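PDB 3MT1: putative carboxynorspermidine decarboxylase protein, which probably catalyses the pyridoxal 5'-phosphate-dependent decarboxylation of carboxynorspermidine and carboxyspermidine to norspermidine and spermidine. Local coordinates for residues S287-C291 with G302-F306. Residues are numbered along the deposited sequence.
Sequences SYMIC and GEFRF
Two antiparallel strands of a beta hairpin, 287-291 and 302-306, pair in the C-terminal sheet domain. Both are extended; Gly-302 has phi/psi 158/165, a positive phi. Their axes approach to 4.5 Å, with N-to-C directions 140° apart. Tyr-288 and Phe-304 form a hydrogen-bonded pair: Tyr-288 N donates to Phe-304 O (2.8 Å) and Phe-304 N to Tyr-288 O (2.7 Å). Ile-290 N then donates to Gly-302 O at 3.0 Å. Met-289 and Glu-303 make a non-hydrogen-bonded pair, CA to CA 4.2 Å. The mixed beta domain accompanies the parallel barrel, as in class-II Orn/Lys/Arg decarboxylases. Here 287-291 also pairs in parallel with strand 255-259. One sheet face carries Tyr-288, Ile-290 and Phe-304. Phe-306, chi1 m, lays its ring against Tyr-288 and Ile-290, with Phe-306 CE2 3.7 Å from Tyr-288 CB and Phe-306 CZ 3.8 Å from Ile-290 CD1. The other face carries selenomethionine Met-289, chi1 t, and Glu-303, chi1 m; Met-289 CG lies 4.2 Å from Glu-303 CG. The Glu-303 carboxylate forms a salt bridge with Lys-254, and Tyr-288 OH hydrogen-bonds Leu-310 N.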
ATOM      1  N   SER B 287     -12.816 -15.659 -21.818  1.00 64.59           N
ATOM      2  CA  SER B 287     -12.376 -15.584 -20.441  1.00 62.93           C
ATOM      3  C   SER B 287     -10.938 -15.083 -20.350  1.00 60.45           C
ATOM      4  O   SER B 287     -10.009 -15.667 -20.934  1.00 61.71           O
ATOM      5  CB  SER B 287     -12.571 -16.929 -19.723  1.00 65.14           C
ATOM      6  OG  SER B 287     -13.114 -16.724 -18.421  1.00 66.14           O
ATOM      7  N   TYR B 288     -10.778 -13.979 -19.625  1.00 57.37           N
ATOM      8  CA  TYR B 288      -9.494 -13.283 -19.498  1.00 55.09           C
ATOM      9  C   TYR B 288      -9.044 -13.200 -18.057  1.00 53.29           C
ATOM     10  O   TYR B 288      -9.831 -12.863 -17.157  1.00 52.21           O
ATOM     11  CB  TYR B 288      -9.560 -11.863 -20.065  1.00 52.95           C
ATOM     12  CG  TYR B 288      -9.405 -11.761 -21.562  1.00 55.28           C
ATOM     13  CD1 TYR B 288      -8.190 -11.391 -22.131  1.00 55.81           C
ATOM     14  CD2 TYR B 288     -10.475 -12.019 -22.413  1.00 57.30           C
ATOM     15  CE1 TYR B 288      -8.039 -11.284 -23.513  1.00 57.64           C
ATOM     16  CE2 TYR B 288     -10.340 -11.918 -23.790  1.00 59.41           C
ATOM     17  CZ  TYR B 288      -9.127 -11.555 -24.341  1.00 61.11           C
ATOM     18  OH  TYR B 288      -9.000 -11.462 -25.724  1.00 62.90           O
HETATM   19  N   MSE B 289      -7.773 -13.512 -17.839  1.00 53.19           N
HETATM   20  CA  MSE B 289      -7.122 -13.043 -16.634  1.00 52.45           C
HETATM   21  C   MSE B 289      -6.590 -11.645 -16.919  1.00 50.14           C
HETATM   22  O   MSE B 289      -5.835 -11.450 -17.878  1.00 50.46           O
HETATM   23  CB  MSE B 289      -6.003 -13.972 -16.190  1.00 53.56           C
HETATM   24  CG  MSE B 289      -5.668 -13.798 -14.722  1.00 55.38           C
HETATM   25 SE   MSE B 289      -4.098 -14.833 -14.232  0.75 65.08          SE
HETATM   26  CE  MSE B 289      -4.629 -15.416 -12.422  1.00 65.62           C
ATOM     27  N   ILE B 290      -7.025 -10.675 -16.119  1.00 47.99           N
ATOM     28  CA  ILE B 290      -6.557  -9.306 -16.266  1.00 46.67           C
ATOM     29  C   ILE B 290      -5.550  -9.003 -15.193  1.00 45.39           C
ATOM     30  O   ILE B 290      -5.832  -9.152 -14.017  1.00 45.00           O
ATOM     31  CB  ILE B 290      -7.696  -8.258 -16.188  1.00 46.47           C
ATOM     32  CG1 ILE B 290      -8.839  -8.610 -17.146  1.00 48.41           C
ATOM     33  CG2 ILE B 290      -7.162  -6.850 -16.488  1.00 44.07           C
ATOM     34  CD1 ILE B 290     -10.015  -9.260 -16.437  1.00 51.03           C
ATOM     35  N   CYS B 291      -4.377  -8.555 -15.607  1.00 45.49           N
ATOM     36  CA  CYS B 291      -3.284  -8.366 -14.678  1.00 45.53           C
ATOM     37  C   CYS B 291      -2.808  -6.963 -14.678  1.00 44.23           C
ATOM     38  O   CYS B 291      -2.980  -6.249 -15.666  1.00 43.93           O
ATOM     39  CB  CYS B 291      -2.109  -9.229 -15.065  1.00 47.11           C
ATOM     40  SG  CYS B 291      -2.562 -10.908 -15.386  1.00 52.80           S
ATOM     41  N   GLY B 302      -8.460 -10.217 -11.615  1.00 40.78           N
ATOM     42  CA  GLY B 302      -9.461 -11.294 -11.691  1.00 43.68           C
ATOM     43  C   GLY B 302      -9.587 -12.015 -13.046  1.00 45.58           C
ATOM     44  O   GLY B 302      -9.072 -11.548 -14.061  1.00 44.76           O
ATOM     45  N   GLU B 303     -10.250 -13.176 -13.057  1.00 48.71           N
ATOM     46  CA  GLU B 303     -10.578 -13.882 -14.320  1.00 51.68           C
ATOM     47  C   GLU B 303     -11.989 -13.428 -14.686  1.00 52.10           C
ATOM     48  O   GLU B 303     -12.921 -13.594 -13.894  1.00 53.00           O
ATOM     49  CB  GLU B 303     -10.517 -15.422 -14.193  1.00 53.89           C
ATOM     50  CG  GLU B 303      -9.159 -16.006 -13.762  1.00 58.08           C
ATOM     51  CD  GLU B 303      -8.960 -17.518 -14.092  1.00 67.06           C
ATOM     52  OE1 GLU B 303      -9.835 -18.366 -13.753  1.00 72.25           O
ATOM     53  OE2 GLU B 303      -7.905 -17.871 -14.682  1.00 68.02           O
ATOM     54  N   PHE B 304     -12.151 -12.810 -15.846  1.00 51.63           N
ATOM     55  CA  PHE B 304     -13.473 -12.365 -16.214  1.00 52.70           C
ATOM     56  C   PHE B 304     -13.930 -12.862 -17.557  1.00 55.55           C
ATOM     57  O   PHE B 304     -13.145 -13.299 -18.384  1.00 55.90           O
ATOM     58  CB  PHE B 304     -13.579 -10.849 -16.148  1.00 50.79           C
ATOM     59  CG  PHE B 304     -13.295 -10.299 -14.796  1.00 48.78           C
ATOM     60  CD1 PHE B 304     -14.229 -10.420 -13.785  1.00 46.73           C
ATOM     61  CD2 PHE B 304     -12.067  -9.697 -14.521  1.00 45.15           C
ATOM     62  CE1 PHE B 304     -13.964  -9.937 -12.530  1.00 44.57           C
ATOM     63  CE2 PHE B 304     -11.793  -9.212 -13.258  1.00 43.05           C
ATOM     64  CZ  PHE B 304     -12.749  -9.333 -12.257  1.00 43.64           C
ATOM     65  N   ARG B 305     -15.240 -12.822 -17.731  1.00 58.38           N
ATOM     66  CA  ARG B 305     -15.871 -13.029 -19.016  1.00 61.22           C
ATOM     67  C   ARG B 305     -16.112 -11.674 -19.708  1.00 60.49           C
ATOM     68  O   ARG B 305     -16.419 -10.649 -19.070  1.00 58.60           O
ATOM     69  CB  ARG B 305     -17.164 -13.834 -18.848  1.00 63.79           C
ATOM     70  CG  ARG B 305     -16.936 -15.313 -18.698  1.00 67.11           C
ATOM     71  CD  ARG B 305     -18.091 -16.001 -17.994  1.00 71.83           C
ATOM     72  NE  ARG B 305     -18.126 -17.423 -18.326  1.00 77.66           N
ATOM     73  CZ  ARG B 305     -18.452 -18.394 -17.469  1.00 81.73           C
ATOM     74  NH1 ARG B 305     -18.756 -18.101 -16.204  1.00 81.37           N
ATOM     75  NH2 ARG B 305     -18.463 -19.667 -17.873  1.00 83.90           N
ATOM     76  N   PHE B 306     -15.915 -11.705 -21.019  1.00 62.13           N
ATOM     77  CA  PHE B 306     -16.178 -10.603 -21.918  1.00 62.65           C
ATOM     78  C   PHE B 306     -16.885 -11.210 -23.115  1.00 66.48           C
ATOM     79  O   PHE B 306     -16.814 -12.424 -23.338  1.00 67.66           O
ATOM     80  CB  PHE B 306     -14.866  -9.956 -22.336  1.00 61.02           C
ATOM     81  CG  PHE B 306     -14.084  -9.388 -21.180  1.00 57.97           C
ATOM     82  CD1 PHE B 306     -14.345  -8.102 -20.718  1.00 55.38           C
ATOM     83  CD2 PHE B 306     -13.111 -10.155 -20.539  1.00 56.11           C
ATOM     84  CE1 PHE B 306     -13.641  -7.576 -19.640  1.00 53.90           C
ATOM     85  CE2 PHE B 306     -12.405  -9.642 -19.467  1.00 54.76           C
ATOM     86  CZ  PHE B 306     -12.664  -8.351 -19.008  1.00 52.86           C
TER